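Local coordinates for epimerase domain-containing protein (Bacillus cereus HuA2-4, PDB 6ZLK) that interconverts UDP-glucuronic acid and UDP-galacturonic acid by inverting C4 of the sugar, with bound NAD as its redox cofactor, at residues A[76-80]-A[225-229]; A[87-91]-A[273-277]; A[123-129]-A[153-157]; A[136-140]-A[238-242]. All coordinates share one frame; numbering follows the deposited sequence.

Interaction 1 of 4, residues A[76-80]-A[225-229]; sequences DVVYH and TVAAL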
loop_
_atom_site.group_PDB
_atom_site.type_symbol
_atom_site.label_atom_id
_atom_site.label_comp_id
_atom_site.label_asym_id
_atom_site.label_seq_id
_atom_site.Cartn_x
_atom_site.Cartn_y
_atom_site.Cartn_z
ATOM N N ASP A 76 15.604 -19.165 11.956
ATOM C CA ASP A 76 14.970 -20.105 10.991
ATOM C C ASP A 76 13.632 -19.575 10.477
ATOM O O ASP A 76 13.233 -19.886 9.387
ATOM C CB ASP A 76 14.777 -21.471 11.649
ATOM C CG ASP A 76 16.115 -22.060 12.045
ATOM O OD1 ASP A 76 16.952 -22.202 11.159
ATOM O OD2 ASP A 76 16.348 -22.269 13.231
ATOM N N VAL A 77 12.834 -18.956 11.331
ATOM C CA VAL A 77 11.435 -18.582 11.070
ATOM C C VAL A 77 11.236 -17.186 11.642
ATOM O O VAL A 77 11.659 -16.912 12.796
ATOM C CB VAL A 77 10.437 -19.567 11.700
ATOM C CG1 VAL A 77 9.016 -19.090 11.554
ATOM C CG2 VAL A 77 10.624 -20.950 11.085
ATOM N N VAL A 78 10.606 -16.339 10.875
ATOM C CA VAL A 78 10.131 -15.015 11.357
ATOM C C VAL A 78 8.630 -15.005 11.418
ATOM O O VAL A 78 7.986 -15.433 10.476
ATOM C CB VAL A 78 10.601 -13.852 10.476
ATOM C CG1 VAL A 78 10.003 -12.536 11.002
ATOM C CG2 VAL A 78 12.119 -13.822 10.388
ATOM N N TYR A 79 8.086 -14.697 12.587
ATOM C CA TYR A 79 6.684 -14.294 12.751
ATOM C C TYR A 79 6.648 -12.784 12.858
ATOM O O TYR A 79 7.132 -12.211 13.852
ATOM C CB TYR A 79 6.058 -14.905 13.984
ATOM C CG TYR A 79 5.597 -16.316 13.836
ATOM C CD1 TYR A 79 4.417 -16.632 13.169
ATOM C CD2 TYR A 79 6.257 -17.345 14.476
ATOM C CE1 TYR A 79 3.979 -17.942 13.116
ATOM C CE2 TYR A 79 5.827 -18.646 14.449
ATOM C CZ TYR A 79 4.660 -18.956 13.767
ATOM O OH TYR A 79 4.213 -20.248 13.793
ATOM N N HIS A 80 6.105 -12.136 11.842
ATOM C CA HIS A 80 6.131 -10.666 11.783
ATOM C C HIS A 80 4.772 -10.117 12.215
ATOM O O HIS A 80 3.823 -10.019 11.424
ATOM C CB HIS A 80 6.615 -10.198 10.413
ATOM C CG HIS A 80 6.522 -8.739 10.328
ATOM N ND1 HIS A 80 6.878 -7.916 11.387
ATOM C CD2 HIS A 80 6.223 -7.938 9.275
ATOM C CE1 HIS A 80 6.706 -6.659 10.997
ATOM N NE2 HIS A 80 6.331 -6.638 9.665
ATOM N N THR A 225 -1.829 -20.079 13.825
ATOM C CA THR A 225 -0.550 -19.412 13.579
ATOM C C THR A 225 0.602 -20.425 13.740
ATOM O O THR A 225 1.538 -20.417 12.901
ATOM C CB THR A 225 -0.479 -18.178 14.479
ATOM O OG1 THR A 225 -1.568 -17.285 14.225
ATOM C CG2 THR A 225 0.843 -17.477 14.327
ATOM N N VAL A 226 0.597 -21.221 14.803
ATOM C CA VAL A 226 1.592 -22.285 15.013
ATOM C C VAL A 226 1.459 -23.316 13.883
ATOM O O VAL A 226 2.488 -23.786 13.444
ATOM C CB VAL A 226 1.410 -22.863 16.421
ATOM C CG1 VAL A 226 2.249 -24.095 16.603
ATOM C CG2 VAL A 226 1.766 -21.805 17.455
ATOM N N ALA A 227 0.258 -23.610 13.425
ATOM C CA ALA A 227 0.070 -24.586 12.333
ATOM C C ALA A 227 0.772 -24.088 11.066
ATOM O O ALA A 227 1.242 -24.942 10.290
ATOM C CB ALA A 227 -1.369 -24.875 12.065
ATOM N N ALA A 228 0.846 -22.787 10.826
ATOM C CA ALA A 228 1.590 -22.246 9.662
ATOM C C ALA A 228 3.061 -22.669 9.714
ATOM O O ALA A 228 3.688 -22.828 8.636
ATOM C CB ALA A 228 1.443 -20.740 9.567
ATOM N N LEU A 229 3.670 -22.744 10.889
ATOM C CA LEU A 229 5.035 -23.227 11.042
ATOM C C LEU A 229 5.052 -24.742 10.882
ATOM O O LEU A 229 5.957 -25.232 10.144
ATOM C CB LEU A 229 5.527 -22.823 12.422
ATOM C CG LEU A 229 6.921 -23.296 12.802
ATOM C CD1 LEU A 229 7.903 -22.967 11.690
ATOM C CD2 LEU A 229 7.352 -22.670 14.107
#
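Tyr79 and Thr225 make the polar link between strand 77-80 and helix 218-230. The phenol OH donates to the main-chain O of Thr225 over 2.8 Å, coming from above the carbonyl plane, 44° out of it, and so not along a lone pair. Within the helix, Ala228 N reaches the same oxygen in a weak bond, which makes the phenol a second donor to it. Tyrosine suits the strand position because a rigid ring spans the gap and ends in one hydroxyl that can find a partner in a buried setting.

The remaining contacts are packing by carbon atoms. With OG1 of Thr225 beside its own backbone N (chi1 -58°), the hydroxyl is bonded to Cys221 O and to Tyr176 OH, while the methyl is directed at the tyrosine: Thr225 CG2 lies 3.4 Å from Tyr79 CE1, set obliquely to the ring. One turn later, Leu229 CB comes 3.2 Å from Tyr79 OH, the two side chains meeting at about a right angle. Leu229 then carries its CD1 to within 3.4 Å of Val77 CG2, tighter than an ordinary van der Waals contact. Branched aliphatic residues fit this corner, and Met1 adds to it by touching both of them.

The strand and helix segments run nearly antiparallel, at 155°, with axes 10.7 Å apart. Leu16 and Leu20 of helix 11-21 and Ile122 of the adjoining strand also pack on Tyr79. A helix laid against the parallel sheet in this way is the standard layering of the Rossmann fold that holds NAD in this epimerase family.

Interaction 2 of 4, residues A[87-91]-A[273-277]; sequences VRTSW and VPGEP. With UGB ((2S,3R,4S,5R,6R)-6-[[[(2R,3S,4R,5R)-5-(2,4-dioxopyrimidin-1-yl)-3,4-dihydroxy-oxolan-2-yl]methoxy-hydroxy-phosphoryl]oxy-hydroxy-phosphoryl]oxy-3,4,5-trihydroxy-oxane-2-carboxylic acid), chain G.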
loop_
_atom_site.group_PDB
_atom_site.type_symbol
_atom_site.label_atom_id
_atom_site.label_comp_id
_atom_site.label_asym_id
_atom_site.label_seq_id
_atom_site.Cartn_x
_atom_site.Cartn_y
_atom_site.Cartn_z
ATOM N N VAL A 87 -8.208 0.366 13.372
ATOM C CA VAL A 87 -8.906 0.893 12.185
ATOM C C VAL A 87 -9.234 2.368 12.466
ATOM O O VAL A 87 -9.147 3.186 11.583
ATOM C CB VAL A 87 -10.140 0.020 11.899
ATOM C CG1 VAL A 87 -11.107 0.667 10.927
ATOM C CG2 VAL A 87 -9.735 -1.380 11.443
ATOM N N ARG A 88 -9.684 2.686 13.677
ATOM C CA ARG A 88 -10.452 3.935 13.887
ATOM C C ARG A 88 -9.510 5.107 14.148
ATOM O O ARG A 88 -9.983 6.262 14.132
ATOM C CB ARG A 88 -11.444 3.715 15.039
ATOM C CG ARG A 88 -12.532 2.707 14.686
ATOM C CD ARG A 88 -13.505 2.450 15.842
ATOM N NE ARG A 88 -12.918 1.757 16.979
ATOM C CZ ARG A 88 -12.724 0.436 17.051
ATOM N NH1 ARG A 88 -12.174 -0.106 18.130
ATOM N NH2 ARG A 88 -13.108 -0.331 16.039
ATOM N N THR A 89 -8.246 4.872 14.462
ATOM C CA THR A 89 -7.283 5.933 14.842
ATOM C C THR A 89 -6.198 6.101 13.780
ATOM O O THR A 89 -5.091 6.469 14.142
ATOM C CB THR A 89 -6.687 5.608 16.214
ATOM O OG1 THR A 89 -6.033 4.339 16.099
ATOM C CG2 THR A 89 -7.766 5.588 17.275
ATOM N N SER A 90 -6.504 5.862 12.492
ATOM C CA SER A 90 -5.491 5.852 11.399
ATOM C C SER A 90 -5.681 7.075 10.500
ATOM O O SER A 90 -5.037 7.115 9.414
ATOM C CB SER A 90 -5.525 4.557 10.576
ATOM O OG SER A 90 -6.785 4.270 9.983
ATOM N N TRP A 91 -6.421 8.086 10.950
ATOM C CA TRP A 91 -6.761 9.292 10.142
ATOM C C TRP A 91 -5.812 10.437 10.437
ATOM O O TRP A 91 -5.180 10.456 11.502
ATOM C CB TRP A 91 -8.215 9.729 10.350
ATOM C CG TRP A 91 -9.200 8.662 10.050
ATOM C CD1 TRP A 91 -9.868 7.923 10.975
ATOM C CD2 TRP A 91 -9.665 8.219 8.770
ATOM N NE1 TRP A 91 -10.645 6.999 10.348
ATOM C CE2 TRP A 91 -10.547 7.148 8.998
ATOM C CE3 TRP A 91 -9.407 8.590 7.453
ATOM C CZ2 TRP A 91 -11.230 6.511 7.975
ATOM C CZ3 TRP A 91 -10.046 7.933 6.437
ATOM C CH2 TRP A 91 -10.973 6.917 6.701
ATOM N N VAL A 273 -18.130 5.373 13.021
ATOM C CA VAL A 273 -16.743 5.857 12.788
ATOM C C VAL A 273 -16.440 5.550 11.327
ATOM O O VAL A 273 -16.816 4.481 10.838
ATOM C CB VAL A 273 -15.772 5.131 13.741
ATOM C CG1 VAL A 273 -14.484 5.894 13.896
ATOM C CG2 VAL A 273 -16.375 4.908 15.114
ATOM N N PRO A 274 -15.814 6.476 10.568
ATOM C CA PRO A 274 -15.373 6.142 9.220
ATOM C C PRO A 274 -14.323 5.028 9.227
ATOM O O PRO A 274 -13.570 4.855 10.179
ATOM C CB PRO A 274 -14.759 7.428 8.640
ATOM C CG PRO A 274 -14.628 8.380 9.789
ATOM C CD PRO A 274 -15.501 7.868 10.917
ATOM N N GLY A 275 -14.295 4.273 8.142
ATOM C CA GLY A 275 -13.226 3.278 7.956
ATOM C C GLY A 275 -13.631 1.879 8.341
ATOM O O GLY A 275 -12.814 0.992 8.138
ATOM N N GLU A 276 -14.823 1.681 8.895
ATOM C CA GLU A 276 -15.146 0.341 9.455
ATOM C C GLU A 276 -16.192 -0.301 8.578
ATOM O O GLU A 276 -17.219 0.316 8.290
ATOM C CB GLU A 276 -15.728 0.441 10.845
ATOM C CG GLU A 276 -14.903 1.231 11.799
ATOM C CD GLU A 276 -15.273 0.813 13.206
ATOM O OE1 GLU A 276 -16.309 1.319 13.720
ATOM O OE2 GLU A 276 -14.534 -0.002 13.749
ATOM N N PRO A 277 -16.001 -1.575 8.172
ATOM C CA PRO A 277 -17.030 -2.298 7.451
ATOM C C PRO A 277 -18.202 -2.690 8.365
ATOM O O PRO A 277 -18.034 -2.840 9.585
ATOM C CB PRO A 277 -16.297 -3.573 7.000
ATOM C CG PRO A 277 -15.272 -3.798 8.081
ATOM C CD PRO A 277 -14.797 -2.407 8.452
HETATM N N1 UGB G . -16.896 -0.939 18.620
HETATM C C2 UGB G . -17.955 -0.476 19.380
HETATM O O2 UGB G . -19.128 -0.594 19.044
HETATM N N3 UGB G . -17.587 0.113 20.557
HETATM C C4 UGB G . -16.305 0.299 21.033
HETATM O O4 UGB G . -16.144 0.867 22.113
HETATM C C5 UGB G . -15.264 -0.191 20.175
HETATM C C6 UGB G . -15.595 -0.777 19.020
HETATM P PA UGB G . -12.836 -4.114 17.440
HETATM P PB UGB G . -12.197 -4.291 14.597
HETATM O "O'P" UGB G . -7.125 -3.225 15.235
HETATM O "O'Q" UGB G . -6.057 -4.992 14.873
HETATM C "C1'" UGB G . -10.289 -4.519 12.839
HETATM O O1A UGB G . -13.188 -5.248 18.336
HETATM O O1B UGB G . -11.773 -2.860 14.597
HETATM C C1D UGB G . -17.214 -1.629 17.368
HETATM C "C2'" UGB G . -10.104 -5.683 11.886
HETATM O "O2'" UGB G . -11.382 -6.247 11.585
HETATM O O2A UGB G . -11.966 -3.013 17.923
HETATM O O2B UGB G . -13.473 -4.698 13.962
HETATM C C2D UGB G . -16.288 -1.197 16.238
HETATM O O2D UGB G . -16.791 0.013 15.706
HETATM C "C3'" UGB G . -9.195 -6.699 12.542
HETATM O "O3'" UGB G . -8.979 -7.794 11.642
HETATM O O3A UGB G . -12.174 -4.748 16.130
HETATM O O3B UGB G . -10.993 -5.102 13.934
HETATM C C3D UGB G . -16.370 -2.419 15.318
HETATM O O3D UGB G . -17.504 -2.329 14.469
HETATM C "C4'" UGB G . -7.906 -6.009 12.997
HETATM O "O4'" UGB G . -7.247 -5.366 11.900
HETATM C C4D UGB G . -16.525 -3.593 16.296
HETATM O O4D UGB G . -16.985 -3.009 17.540
HETATM C "C5'" UGB G . -8.279 -4.932 14.019
HETATM O "O5'" UGB G . -9.049 -3.973 13.290
HETATM C C5D UGB G . -15.279 -4.399 16.549
HETATM O O5D UGB G . -14.196 -3.495 16.855
HETATM C "C6'" UGB G . -7.065 -4.329 14.747
#
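The guanidinium of Arg88 has the uracil C6 of UGB over one face, while its edge takes Glu276 and the ligand's phosphate oxygen O2A nearly in plane. The indole of Trp91 turns an edge to the backbone of Gly275, and Phe167 of the second subunit meets that indole edge-to-face. This is the edge of the UDP-sugar pocket, to which the type II beta turn from Val273 to Glu276 contributes Glu276. Gly275 fits the third position of the turn because its phi is positive (98°), and having no side chain lets Trp91 come close.

Arg88 NH2 forms a salt bridge with Glu276 OE2 at 2.7 Å, on the syn side of the carboxylate but 31° out of its plane. Arg88 NH1 donates to UGB O2A at 2.9 Å, almost straight at 168°; the bonds from NH2 to the ligand are weak. Arginine suits the place, since its chain, bent at chi3, brings the two terminal nitrogens, NH1 and NH2, to a phosphate and a carboxylate at once, and the carboxylate probably holds the cation in position. Val273 CG1 packs on Arg88 CG at 3.8 Å, and Pro274 CB on Trp91 CZ2 at 3.7 Å. On the turn itself, Val87 CG1 rests 3.3 Å from Gly275 O.

Interaction 3 of 4, residues A[123-129]-A[153-157]; sequences HISTSSV and KLSGE. With UGA (uridine-5'-diphosphate-glucuronic acid), chain F.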
loop_
_atom_site.group_PDB
_atom_site.type_symbol
_atom_site.label_atom_id
_atom_site.label_comp_id
_atom_site.label_asym_id
_atom_site.label_seq_id
_atom_site.Cartn_x
_atom_site.Cartn_y
_atom_site.Cartn_z
ATOM N N HIS A 123 4.031 -13.593 7.822
ATOM C CA HIS A 123 3.591 -12.181 7.898
ATOM C C HIS A 123 2.159 -12.122 8.356
ATOM O O HIS A 123 1.276 -12.687 7.686
ATOM C CB HIS A 123 3.813 -11.507 6.544
ATOM C CG HIS A 123 3.352 -10.104 6.538
ATOM N ND1 HIS A 123 4.201 -9.081 6.876
ATOM C CD2 HIS A 123 2.158 -9.546 6.235
ATOM C CE1 HIS A 123 3.520 -7.942 6.816
ATOM N NE2 HIS A 123 2.258 -8.191 6.418
ATOM N N ILE A 124 1.875 -11.434 9.441
ATOM C CA ILE A 124 0.517 -11.338 9.969
ATOM C C ILE A 124 -0.166 -10.089 9.420
ATOM O O ILE A 124 0.379 -8.985 9.533
ATOM C CB ILE A 124 0.527 -11.384 11.497
ATOM C CG1 ILE A 124 0.559 -12.844 11.986
ATOM C CG2 ILE A 124 -0.697 -10.673 12.007
ATOM C CD1 ILE A 124 1.572 -13.696 11.387
ATOM N N SER A 125 -1.249 -10.311 8.709
ATOM C CA SER A 125 -2.088 -9.239 8.149
ATOM C C SER A 125 -3.487 -9.289 8.769
ATOM O O SER A 125 -3.719 -9.954 9.818
ATOM C CB SER A 125 -2.063 -9.344 6.645
ATOM O OG SER A 125 -2.729 -8.233 6.079
ATOM N N THR A 126 -4.449 -8.644 8.125
ATOM C CA THR A 126 -5.741 -8.310 8.740
ATOM C C THR A 126 -6.867 -8.483 7.737
ATOM O O THR A 126 -6.681 -8.143 6.497
ATOM C CB THR A 126 -5.656 -6.883 9.287
ATOM O OG1 THR A 126 -6.967 -6.558 9.758
ATOM C CG2 THR A 126 -5.272 -5.873 8.239
ATOM N N SER A 127 -8.037 -8.848 8.254
ATOM C CA SER A 127 -9.313 -8.769 7.521
ATOM C C SER A 127 -9.543 -7.329 7.034
ATOM O O SER A 127 -10.369 -7.173 6.112
ATOM C CB SER A 127 -10.474 -9.230 8.331
ATOM O OG SER A 127 -10.643 -8.398 9.448
ATOM N N SER A 128 -8.927 -6.324 7.652
ATOM C CA SER A 128 -9.129 -4.912 7.235
ATOM C C SER A 128 -8.673 -4.670 5.812
ATOM O O SER A 128 -9.042 -3.626 5.280
ATOM C CB SER A 128 -8.459 -3.979 8.174
ATOM O OG SER A 128 -9.124 -4.037 9.424
ATOM N N VAL A 129 -7.922 -5.572 5.197
ATOM C CA VAL A 129 -7.503 -5.343 3.788
ATOM C C VAL A 129 -8.704 -5.513 2.866
ATOM O O VAL A 129 -8.657 -4.945 1.758
ATOM C CB VAL A 129 -6.349 -6.250 3.335
ATOM C CG1 VAL A 129 -5.102 -6.100 4.217
ATOM C CG2 VAL A 129 -6.762 -7.688 3.156
ATOM N N LYS A 153 -1.560 -2.138 5.879
ATOM C CA LYS A 153 -1.405 -3.595 6.067
ATOM C C LYS A 153 -1.385 -4.273 4.687
ATOM O O LYS A 153 -0.544 -5.161 4.473
ATOM C CB LYS A 153 -2.512 -4.103 6.988
ATOM C CG LYS A 153 -2.365 -3.597 8.431
ATOM C CD LYS A 153 -1.186 -4.088 9.174
ATOM C CE LYS A 153 -1.190 -5.607 9.299
ATOM N NZ LYS A 153 -0.143 -6.163 10.199
ATOM N N LEU A 154 -2.240 -3.805 3.786
ATOM C CA LEU A 154 -2.238 -4.381 2.425
ATOM C C LEU A 154 -0.886 -4.075 1.763
ATOM O O LEU A 154 -0.366 -4.956 1.093
ATOM C CB LEU A 154 -3.421 -3.862 1.630
ATOM C CG LEU A 154 -3.532 -4.419 0.207
ATOM C CD1 LEU A 154 -3.555 -5.936 0.191
ATOM C CD2 LEU A 154 -4.763 -3.818 -0.467
ATOM N N SER A 155 -0.329 -2.881 1.928
ATOM C CA SER A 155 1.022 -2.576 1.358
ATOM C C SER A 155 2.069 -3.530 1.937
ATOM O O SER A 155 2.973 -4.015 1.235
ATOM C CB SER A 155 1.434 -1.180 1.582
ATOM O OG SER A 155 0.470 -0.324 0.997
ATOM N N GLY A 156 1.939 -3.894 3.215
ATOM C CA GLY A 156 2.848 -4.887 3.801
ATOM C C GLY A 156 2.737 -6.237 3.123
ATOM O O GLY A 156 3.770 -6.829 2.829
ATOM N N GLU A 157 1.544 -6.684 2.773
ATOM C CA GLU A 157 1.350 -7.974 2.085
ATOM C C GLU A 157 1.991 -7.834 0.709
ATOM O O GLU A 157 2.666 -8.729 0.275
ATOM C CB GLU A 157 -0.109 -8.325 1.837
ATOM C CG GLU A 157 -0.925 -8.513 3.088
ATOM C CD GLU A 157 -2.285 -9.098 2.769
ATOM O OE1 GLU A 157 -2.502 -9.501 1.603
ATOM O OE2 GLU A 157 -3.136 -9.157 3.675
HETATM C "C1'" UGA F . -9.680 -5.529 15.049
HETATM C "C2'" UGA F . -8.306 -5.028 15.465
HETATM O "O2'" UGA F . -8.493 -3.830 16.210
HETATM C "C3'" UGA F . -7.405 -4.745 14.286
HETATM O "O3'" UGA F . -6.087 -4.534 14.799
HETATM C "C4'" UGA F . -7.405 -5.883 13.279
HETATM O "O4'" UGA F . -6.676 -5.466 12.117
HETATM C "C5'" UGA F . -8.848 -6.251 12.900
HETATM O "O5'" UGA F . -9.586 -6.562 14.085
HETATM C "C6'" UGA F . -9.027 -7.430 11.929
HETATM O "O'P" UGA F . -8.253 -7.591 11.014
HETATM O "O'Q" UGA F . -9.976 -8.156 12.053
HETATM P PB UGA F . -12.019 -4.400 14.652
HETATM O O1B UGA F . -12.683 -5.472 13.898
HETATM O O2B UGA F . -12.342 -2.968 14.412
HETATM O O3B UGA F . -10.416 -4.409 14.600
HETATM O O3A UGA F . -12.210 -4.767 16.194
HETATM P PA UGA F . -12.838 -4.079 17.490
HETATM O O1A UGA F . -12.027 -2.902 17.816
HETATM O O2A UGA F . -13.023 -5.153 18.480
HETATM O O5D UGA F . -14.270 -3.572 16.951
HETATM C C5D UGA F . -15.291 -4.450 16.517
HETATM C C4D UGA F . -16.550 -3.653 16.357
HETATM O O4D UGA F . -16.909 -3.016 17.608
HETATM C C3D UGA F . -16.472 -2.527 15.321
HETATM O O3D UGA F . -17.619 -2.724 14.489
HETATM C C2D UGA F . -16.546 -1.234 16.137
HETATM O O2D UGA F . -17.429 -0.306 15.528
HETATM C C1D UGA F . -17.269 -1.667 17.406
HETATM N N1 UGA F . -16.901 -0.912 18.612
HETATM C C6 UGA F . -15.600 -0.799 19.018
HETATM C C2 UGA F . -17.956 -0.451 19.387
HETATM O O2 UGA F . -19.131 -0.522 19.045
HETATM N N3 UGA F . -17.581 0.105 20.568
HETATM C C4 UGA F . -16.299 0.257 21.043
HETATM O O4 UGA F . -16.145 0.822 22.123
HETATM C C5 UGA F . -15.256 -0.225 20.176
HETATM O O HOH W 1 0.400 -6.325 6.498
#
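Lys153 sends its side chain back over strand 120-126, bent at chi2 and chi3, so that NZ reaches Ile124 O at 2.9 Å, tilted 24° from the carbonyl plane. NZ also donates to O3D of NAD, and the long, flexible lysine chain can serve both from the helix. Its CB lies 3.5 Å from Thr126 CG2, the two side chains crossing at about a right angle. The other branch of Thr126, OG1, is turned to the substrate site, where it bonds O4' of UGB and lies 2.6 Å from O4' of UGA; it also accepts from Ser128 N, an ST turn. Ser127 OG lies at the UGA carboxylate. Lys153 stands four residues after Tyr149, the YxxxK spacing of the short-chain dehydrogenase/reductase family. Leu154 follows, its CB meeting Val129 CG1 at 3.8 Å, and it packs on His158 of the second subunit.

Gly156 O lies over one face of the His123 ring, offset toward the rim; glycine suits the place because its bare backbone can face the imidazole. In the plane of that ring a water joins His123 NE2 to Lys153 O, to which it donates at 2.5 Å. Glu157 ends the segment: its OE2 accepts from Ser125 OG at 2.6 Å on the anti lone pair, and OE1 makes a salt bridge with Arg175, so both oxygens of this buried carboxylate have partners.

Strand 123-126 and helix 153-157 run at 143°, their axes 8.2 Å apart. Strand 120-126 lies between strands 77-80 and 171-180, with helix 148-167 packed across it beside helix 96-113.

Interaction 4 of 4, residues A[136-140]-A[238-242]; sequences AVSED and EVINI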
loop_
_atom_site.group_PDB
_atom_site.type_symbol
_atom_site.label_atom_id
_atom_site.label_comp_id
_atom_site.label_asym_id
_atom_site.label_seq_id
_atom_site.Cartn_x
_atom_site.Cartn_y
_atom_site.Cartn_z
ATOM N N ALA A 136 -18.906 -14.653 2.792
ATOM C CA ALA A 136 -17.631 -15.051 3.406
ATOM C C ALA A 136 -16.512 -14.769 2.413
ATOM O O ALA A 136 -16.588 -15.146 1.253
ATOM C CB ALA A 136 -17.682 -16.488 3.805
ATOM N N VAL A 137 -15.503 -14.027 2.816
ATOM C CA VAL A 137 -14.483 -13.620 1.848
ATOM C C VAL A 137 -13.393 -14.693 1.731
ATOM O O VAL A 137 -12.827 -15.158 2.716
ATOM C CB VAL A 137 -13.916 -12.251 2.221
ATOM C CG1 VAL A 137 -15.014 -11.213 2.115
ATOM C CG2 VAL A 137 -13.224 -12.222 3.576
ATOM N N SER A 138 -13.053 -15.004 0.483
ATOM C CA SER A 138 -11.916 -15.887 0.235
ATOM C C SER A 138 -10.690 -15.036 -0.146
ATOM O O SER A 138 -10.820 -13.851 -0.523
ATOM C CB SER A 138 -12.335 -16.948 -0.757
ATOM O OG SER A 138 -12.506 -16.322 -1.985
ATOM N N GLU A 139 -9.518 -15.652 -0.102
ATOM C CA GLU A 139 -8.217 -14.947 -0.203
ATOM C C GLU A 139 -7.901 -14.433 -1.613
ATOM O O GLU A 139 -7.024 -13.593 -1.688
ATOM C CB GLU A 139 -7.119 -15.849 0.334
ATOM C CG GLU A 139 -7.343 -16.213 1.794
ATOM C CD GLU A 139 -8.123 -17.475 2.093
ATOM O OE1 GLU A 139 -8.880 -17.973 1.198
ATOM O OE2 GLU A 139 -7.975 -18.000 3.193
ATOM N N ASP A 140 -8.643 -14.856 -2.648
ATOM C CA ASP A 140 -8.417 -14.426 -4.046
ATOM C C ASP A 140 -9.201 -13.144 -4.368
ATOM O O ASP A 140 -9.019 -12.595 -5.474
ATOM C CB ASP A 140 -8.735 -15.560 -5.021
ATOM C CG ASP A 140 -10.117 -16.201 -4.893
ATOM O OD1 ASP A 140 -10.809 -15.935 -3.875
ATOM O OD2 ASP A 140 -10.513 -16.981 -5.849
ATOM N N GLU A 238 1.362 -18.339 -0.021
ATOM C CA GLU A 238 -0.097 -18.430 0.186
ATOM C C GLU A 238 -0.576 -17.321 1.141
ATOM O O GLU A 238 0.183 -16.939 2.093
ATOM C CB GLU A 238 -0.536 -19.748 0.807
ATOM C CG GLU A 238 -0.408 -20.951 -0.141
ATOM C CD GLU A 238 -1.062 -20.785 -1.506
ATOM O OE1 GLU A 238 -2.109 -20.133 -1.608
ATOM O OE2 GLU A 238 -0.503 -21.315 -2.485
ATOM N N VAL A 239 -1.717 -16.761 0.842
ATOM C CA VAL A 239 -2.485 -15.918 1.793
ATOM C C VAL A 239 -3.566 -16.796 2.407
ATOM O O VAL A 239 -4.320 -17.443 1.660
ATOM C CB VAL A 239 -3.084 -14.700 1.096
ATOM C CG1 VAL A 239 -3.907 -13.855 2.056
ATOM C CG2 VAL A 239 -1.972 -13.884 0.440
ATOM N N ILE A 240 -3.695 -16.788 3.728
ATOM C CA ILE A 240 -4.593 -17.696 4.470
ATOM C C ILE A 240 -5.392 -16.874 5.488
ATOM O O ILE A 240 -4.744 -16.305 6.395
ATOM C CB ILE A 240 -3.805 -18.825 5.172
ATOM C CG1 ILE A 240 -2.863 -19.550 4.190
ATOM C CG2 ILE A 240 -4.788 -19.746 5.866
ATOM C CD1 ILE A 240 -2.024 -20.659 4.841
ATOM N N ASN A 241 -6.699 -16.848 5.354
ATOM C CA ASN A 241 -7.607 -16.282 6.398
ATOM C C ASN A 241 -7.589 -17.167 7.655
ATOM O O ASN A 241 -7.696 -18.431 7.575
ATOM C CB ASN A 241 -9.046 -16.222 5.960
ATOM C CG ASN A 241 -9.288 -15.271 4.811
ATOM O OD1 ASN A 241 -8.609 -14.281 4.656
ATOM N ND2 ASN A 241 -10.290 -15.591 4.006
ATOM N N ILE A 242 -7.488 -16.541 8.822
ATOM C CA ILE A 242 -7.629 -17.196 10.142
ATOM C C ILE A 242 -8.804 -16.504 10.845
ATOM O O ILE A 242 -8.655 -15.323 11.233
ATOM C CB ILE A 242 -6.330 -17.066 10.965
ATOM C CG1 ILE A 242 -5.115 -17.639 10.217
ATOM C CG2 ILE A 242 -6.489 -17.679 12.348
ATOM C CD1 ILE A 242 -5.220 -19.114 9.950
HETATM O O HOH W 2 -8.638 -19.832 5.281
#
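Glu139 and Val239 bring their CA atoms to 6.1 Å where the loop 136-140 passes the side of strand 239-242 that is turned from strand 171-180, to which Ile240 is hydrogen-bonded. The main-chain N-H of Asn241 points to this side and is met by a side chain: Asn241 N donates to Glu139 OE2 over 2.8 Å at 172°, using the anti lone pair of that oxygen. A bend at chi2 (91°) folds the glutamate back onto the strand, with its CG 3.3 Å from Val239 O. Glutamate suits the loop because it can supply the acceptor that a neighbouring strand would otherwise offer.

The carboxylate also lies flat over the amide of Asn241, their planes 15° apart, with Glu139 OE2 3.4 Å from Asn241 CG. Both ends of that amide are engaged, OD1 by Tyr130 OH and ND2 by Asp283 O, so its rotation is fixed beneath the glutamate. Water 2 sits 2.8 Å from Asn241 O and near Glu139 OE2.

Lys286, whose NZ bonds Val239 O and forms a salt bridge with Glu238, packs against Glu139 too. A carboxylate given a straight backbone N-H and a nearby water is likely to keep its negative charge, which would strengthen the tie of loop to strand.

From the N terminus, strand 77-80 comes first, and interaction 1 closes its loop only at helix 218-230. The loop 87-91 follows, and its partner near the C-terminal end makes interaction 2 the longest closure, crossing interaction 1. Interaction 3 is a short loop nested inside both. Interaction 4 starts within that short loop and ends at strand 239-242, so it crosses interactions 1 and 3 but lies inside interaction 2. Interactions 1, 3 and 4 all reach the main sheet; 1 and 3 meet on neighbouring strands, where His80 touches His123. Interactions 2 and 3 touch through Val87 and Ser128, joining the substrate loops to the cofactor-binding core.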